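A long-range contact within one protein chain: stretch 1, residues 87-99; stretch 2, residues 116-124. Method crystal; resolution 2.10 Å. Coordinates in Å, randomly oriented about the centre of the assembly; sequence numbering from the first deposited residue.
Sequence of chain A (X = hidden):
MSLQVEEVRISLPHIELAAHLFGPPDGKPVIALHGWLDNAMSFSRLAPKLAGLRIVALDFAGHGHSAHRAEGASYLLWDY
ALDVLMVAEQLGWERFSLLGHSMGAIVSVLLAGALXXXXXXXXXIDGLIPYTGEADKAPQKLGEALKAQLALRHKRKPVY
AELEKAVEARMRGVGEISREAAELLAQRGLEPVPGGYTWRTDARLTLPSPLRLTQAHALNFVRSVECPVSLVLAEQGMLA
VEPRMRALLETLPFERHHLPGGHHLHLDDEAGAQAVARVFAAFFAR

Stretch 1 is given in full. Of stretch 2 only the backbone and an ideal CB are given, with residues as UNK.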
# COMPACT_ATOMS: atom_id res chain seq x y z
N VAL A 87 15.86 2.54 11.82
CA VAL A 87 17.07 2.34 10.98
C VAL A 87 18.16 1.77 11.88
O VAL A 87 18.75 0.78 11.52
CB VAL A 87 17.54 3.63 10.30
CG1 VAL A 87 18.99 3.52 9.89
CG2 VAL A 87 16.67 4.00 9.11
N ALA A 88 18.37 2.35 13.06
CA ALA A 88 19.35 1.82 14.01
C ALA A 88 19.04 0.37 14.40
O ALA A 88 19.93 -0.48 14.41
CB ALA A 88 19.42 2.71 15.27
N GLU A 89 17.77 0.08 14.71
CA GLU A 89 17.39 -1.31 14.99
C GLU A 89 17.78 -2.22 13.84
O GLU A 89 18.30 -3.32 14.05
CB GLU A 89 15.89 -1.44 15.24
CG GLU A 89 15.43 -0.65 16.44
CD GLU A 89 15.70 -1.40 17.72
OE1 GLU A 89 15.15 -2.50 17.86
OE2 GLU A 89 16.47 -0.89 18.55
N GLN A 90 17.47 -1.80 12.59
CA GLN A 90 17.71 -2.67 11.45
C GLN A 90 19.19 -2.84 11.17
O GLN A 90 19.61 -3.87 10.64
CB GLN A 90 16.96 -2.13 10.22
CG GLN A 90 17.07 -2.97 8.97
CD GLN A 90 16.41 -4.35 9.11
OE1 GLN A 90 15.67 -4.59 10.03
NE2 GLN A 90 16.70 -5.23 8.18
N LEU A 91 20.02 -1.91 11.61
CA LEU A 91 21.46 -2.04 11.48
C LEU A 91 22.06 -2.81 12.64
O LEU A 91 23.25 -3.16 12.60
CB LEU A 91 22.14 -0.66 11.42
CG LEU A 91 21.71 0.31 10.33
CD1 LEU A 91 22.34 1.66 10.57
CD2 LEU A 91 22.11 -0.24 9.00
N GLY A 92 21.29 -3.08 13.67
CA GLY A 92 21.83 -3.72 14.85
C GLY A 92 22.51 -2.79 15.83
O GLY A 92 23.31 -3.26 16.63
N TRP A 93 22.21 -1.49 15.78
CA TRP A 93 22.90 -0.47 16.58
C TRP A 93 22.11 -0.21 17.86
O TRP A 93 21.04 0.41 17.82
CB TRP A 93 23.07 0.82 15.78
CG TRP A 93 24.12 0.74 14.71
CD1 TRP A 93 24.88 -0.36 14.39
CD2 TRP A 93 24.56 1.80 13.84
NE1 TRP A 93 25.76 -0.04 13.37
CE2 TRP A 93 25.57 1.27 13.02
CE3 TRP A 93 24.18 3.14 13.68
CZ2 TRP A 93 26.21 2.03 12.05
CZ3 TRP A 93 24.83 3.89 12.73
CH2 TRP A 93 25.86 3.34 11.94
N GLU A 94 22.64 -0.59 19.00
CA GLU A 94 21.97 -0.32 20.29
C GLU A 94 22.19 1.16 20.63
O GLU A 94 21.23 1.84 20.84
CB GLU A 94 22.45 -1.27 21.37
CG GLU A 94 21.90 -0.95 22.74
CD GLU A 94 20.40 -0.77 22.82
OE1 GLU A 94 19.94 0.02 23.64
OE2 GLU A 94 19.69 -1.43 22.07
N ARG A 95 23.42 1.61 20.65
CA ARG A 95 23.75 3.02 20.93
C ARG A 95 24.41 3.59 19.69
O ARG A 95 25.13 2.88 19.02
CB ARG A 95 24.63 3.15 22.17
CG ARG A 95 23.84 3.09 23.46
CD ARG A 95 24.71 3.44 24.65
NE ARG A 95 25.91 2.64 24.64
CZ ARG A 95 26.69 2.47 25.70
NH1 ARG A 95 26.38 3.04 26.84
NH2 ARG A 95 27.77 1.71 25.61
N PHE A 96 24.13 4.85 19.39
CA PHE A 96 24.66 5.50 18.18
C PHE A 96 24.61 7.02 18.35
O PHE A 96 23.91 7.50 19.19
CB PHE A 96 23.86 5.07 16.95
CG PHE A 96 22.39 5.36 17.04
CD1 PHE A 96 21.53 4.46 17.66
CD2 PHE A 96 21.85 6.51 16.51
CE1 PHE A 96 20.18 4.72 17.74
CE2 PHE A 96 20.50 6.76 16.59
CZ PHE A 96 19.67 5.87 17.21
N SER A 97 25.33 7.70 17.50
CA SER A 97 25.39 9.16 17.48
C SER A 97 24.62 9.69 16.29
O SER A 97 24.33 8.95 15.33
CB SER A 97 26.84 9.60 17.46
OG SER A 97 27.40 9.32 18.76
N LEU A 98 24.23 10.97 16.37
CA LEU A 98 23.56 11.66 15.28
C LEU A 98 24.34 12.88 14.80
O LEU A 98 24.96 13.62 15.58
CB LEU A 98 22.15 12.07 15.70
CG LEU A 98 21.20 10.87 15.93
CD1 LEU A 98 19.95 11.39 16.58
CD2 LEU A 98 20.90 10.09 14.70
N LEU A 99 24.34 13.06 13.48
CA LEU A 99 24.94 14.19 12.79
C LEU A 99 23.82 14.79 11.96
O LEU A 99 23.36 14.17 11.00
CB LEU A 99 26.10 13.73 11.93
CG LEU A 99 26.63 14.76 10.92
CD1 LEU A 99 27.11 16.07 11.57
CD2 LEU A 99 27.77 14.13 10.07
N UNK A 116 17.12 9.25 25.53
CA UNK A 116 18.50 9.55 25.86
C UNK A 116 19.37 8.29 26.01
O UNK A 116 20.47 8.34 25.69
CB UNK A 116 18.55 10.37 27.15
N UNK A 117 18.78 7.15 26.35
CA UNK A 117 19.47 5.85 26.53
C UNK A 117 20.18 5.43 25.22
O UNK A 117 21.19 4.78 25.32
CB UNK A 117 18.47 4.77 26.96
N UNK A 118 19.66 5.75 24.04
CA UNK A 118 20.19 5.34 22.73
C UNK A 118 21.21 6.29 22.11
O UNK A 118 21.94 5.84 21.30
CB UNK A 118 19.03 5.17 21.75
N UNK A 119 21.30 7.55 22.50
CA UNK A 119 22.06 8.52 21.71
C UNK A 119 23.35 8.88 22.45
O UNK A 119 23.32 9.44 23.55
CB UNK A 119 21.23 9.77 21.44
N UNK A 120 24.48 8.57 21.84
CA UNK A 120 25.74 8.78 22.52
C UNK A 120 26.23 10.24 22.43
O UNK A 120 26.73 10.78 23.41
CB UNK A 120 26.79 7.84 21.94
N UNK A 121 26.13 10.84 21.25
CA UNK A 121 26.58 12.21 20.93
C UNK A 121 25.69 12.87 19.87
O UNK A 121 25.11 12.16 19.08
CB UNK A 121 28.03 12.19 20.44
N UNK A 122 25.61 14.20 19.86
CA UNK A 122 24.89 14.97 18.82
C UNK A 122 25.85 15.95 18.15
O UNK A 122 26.45 16.72 18.86
CB UNK A 122 23.70 15.72 19.42
N UNK A 123 25.98 15.93 16.83
CA UNK A 123 26.73 16.93 16.05
C UNK A 123 25.65 17.64 15.23
O UNK A 123 25.02 17.00 14.41
CB UNK A 123 27.82 16.31 15.17
N UNK A 124 25.45 18.92 15.47
CA UNK A 124 24.37 19.68 14.86
C UNK A 124 24.95 20.77 13.97
O UNK A 124 25.87 21.49 14.38
CB UNK A 124 23.46 20.28 15.93

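Position 116 has no atom of stretch 1 within 5.5 Å of its ideal CB. Stretch 1 sets no demand here, and many residues would do. It is Pro116, with phi -59°, a value proline adopts readily.

Position 117 is also free at CB, which points sideways. A polar side chain would suit as well as most. Glu117 is deposited. Its carbonyl O accepts a hydrogen bond from a water that also donates to Glu94 OE1.

Position 118 is the most demanding. Its CB points sideways, 4.1 Å from Glu94 O and 4.2 Å from Phe96 CE1. Beyond it lie the carbonyls of Trp93 and Glu94 and the carboxylates of Glu89 and Glu94. A long donor with positive charge fits, so lysine or arginine; arginine can serve several acceptors at once. Arg118 does so. NE donates to Glu94 O at 2.7 Å, and NH1 to Trp93 O at 2.9 Å. NH2 forms a salt bridge with Glu89 OE2 at 2.9 Å. The Glu94 carboxylate lies over one face of the guanidinium, where charge attracts but no N-H points. The backbone takes part too: Phe96 N donates to Arg118 O at 3.1 Å.

Position 119 pairs with Phe96 in a parallel bridge. Its CB lies on the same sheet face as Phe96 and Leu98, 5.3 Å from Leu98 CD1. Valine, isoleucine, leucine or methionine would suit. Ile119 is deposited; its CD1 reaches Phe96 CE2 at 3.5 Å and Leu98 CD1 at 4.0 Å.

Position 120 points toward stretch 1, with CB 3.6 Å from Ser97 OG and Arg95 nearby. Its N donates to Phe96 O at 2.9 Å. Phi/psi of -82/-44 accompanies a beta bulge, as the register shifts by one between Phe96 and Leu98. An acidic or polar residue fits. Glu120 makes a long salt bridge, OE1 to Arg95 NE at 3.9 Å, and its OE2 shares a water with Ser97 OG.

Position 121 has CB 3.4 Å from Ser97 OG, pointing sideways. Several polar or long residues are possible. Arg121 is deposited, and the end of its side chain leads away. Its O accepts from Leu98 N at 3.1 Å.

Position 122 bridges Leu98 and shares its sheet face, favouring an aliphatic residue. Leu122 CD2 packs on Leu98 CB at 3.7 Å.

Position 123 bridges Leu99, with its ideal CB 3.7 Å from Leu99 CD1. A small apolar residue suits this close approach. Ala123 fits, and its N donates to Leu98 O at 2.8 Å.

Position 124 points away and is unconstrained by stretch 1. It is Leu124.

Stretch 2 (116-124) PERIERLAL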
# COMPACT_ATOMS: atom_id res chain seq x y z
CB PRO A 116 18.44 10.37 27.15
CG PRO A 116 17.04 10.24 27.64
CD PRO A 116 16.19 9.82 26.46
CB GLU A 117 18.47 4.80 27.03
CG GLU A 117 17.53 4.29 25.94
CD GLU A 117 16.16 3.68 26.18
OE1 GLU A 117 15.51 4.04 27.14
OE2 GLU A 117 15.74 2.91 25.32
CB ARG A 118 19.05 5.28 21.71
CG ARG A 118 17.84 4.46 22.13
CD ARG A 118 18.07 2.98 22.30
NE ARG A 118 18.63 2.32 21.15
CZ ARG A 118 17.96 1.58 20.28
NH1 ARG A 118 18.59 1.04 19.26
NH2 ARG A 118 16.67 1.37 20.42
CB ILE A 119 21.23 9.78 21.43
CG1 ILE A 119 19.91 9.45 20.78
CG2 ILE A 119 22.04 10.73 20.57
CD1 ILE A 119 20.05 8.58 19.49
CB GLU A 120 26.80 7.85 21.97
CG GLU A 120 26.52 6.38 22.25
CD GLU A 120 27.62 5.46 21.75
OE1 GLU A 120 28.35 4.93 22.62
OE2 GLU A 120 27.73 5.24 20.50
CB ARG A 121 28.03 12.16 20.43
CG ARG A 121 28.99 11.37 21.30
CD ARG A 121 29.68 12.23 22.33
NE ARG A 121 30.71 11.60 23.13
CZ ARG A 121 30.51 10.94 24.26
NH1 ARG A 121 31.53 10.45 24.92
NH2 ARG A 121 29.30 10.76 24.73
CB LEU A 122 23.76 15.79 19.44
CG LEU A 122 22.48 15.09 19.81
CD1 LEU A 122 21.36 16.11 19.88
CD2 LEU A 122 22.13 13.98 18.85
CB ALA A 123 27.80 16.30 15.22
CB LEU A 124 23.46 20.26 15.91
CG LEU A 124 22.95 19.30 16.99
CD1 LEU A 124 22.10 20.04 17.99
CD2 LEU A 124 22.13 18.16 16.38
O HOH W 1 21.04 1.88 25.36
O HOH W 2 28.50 6.85 18.21
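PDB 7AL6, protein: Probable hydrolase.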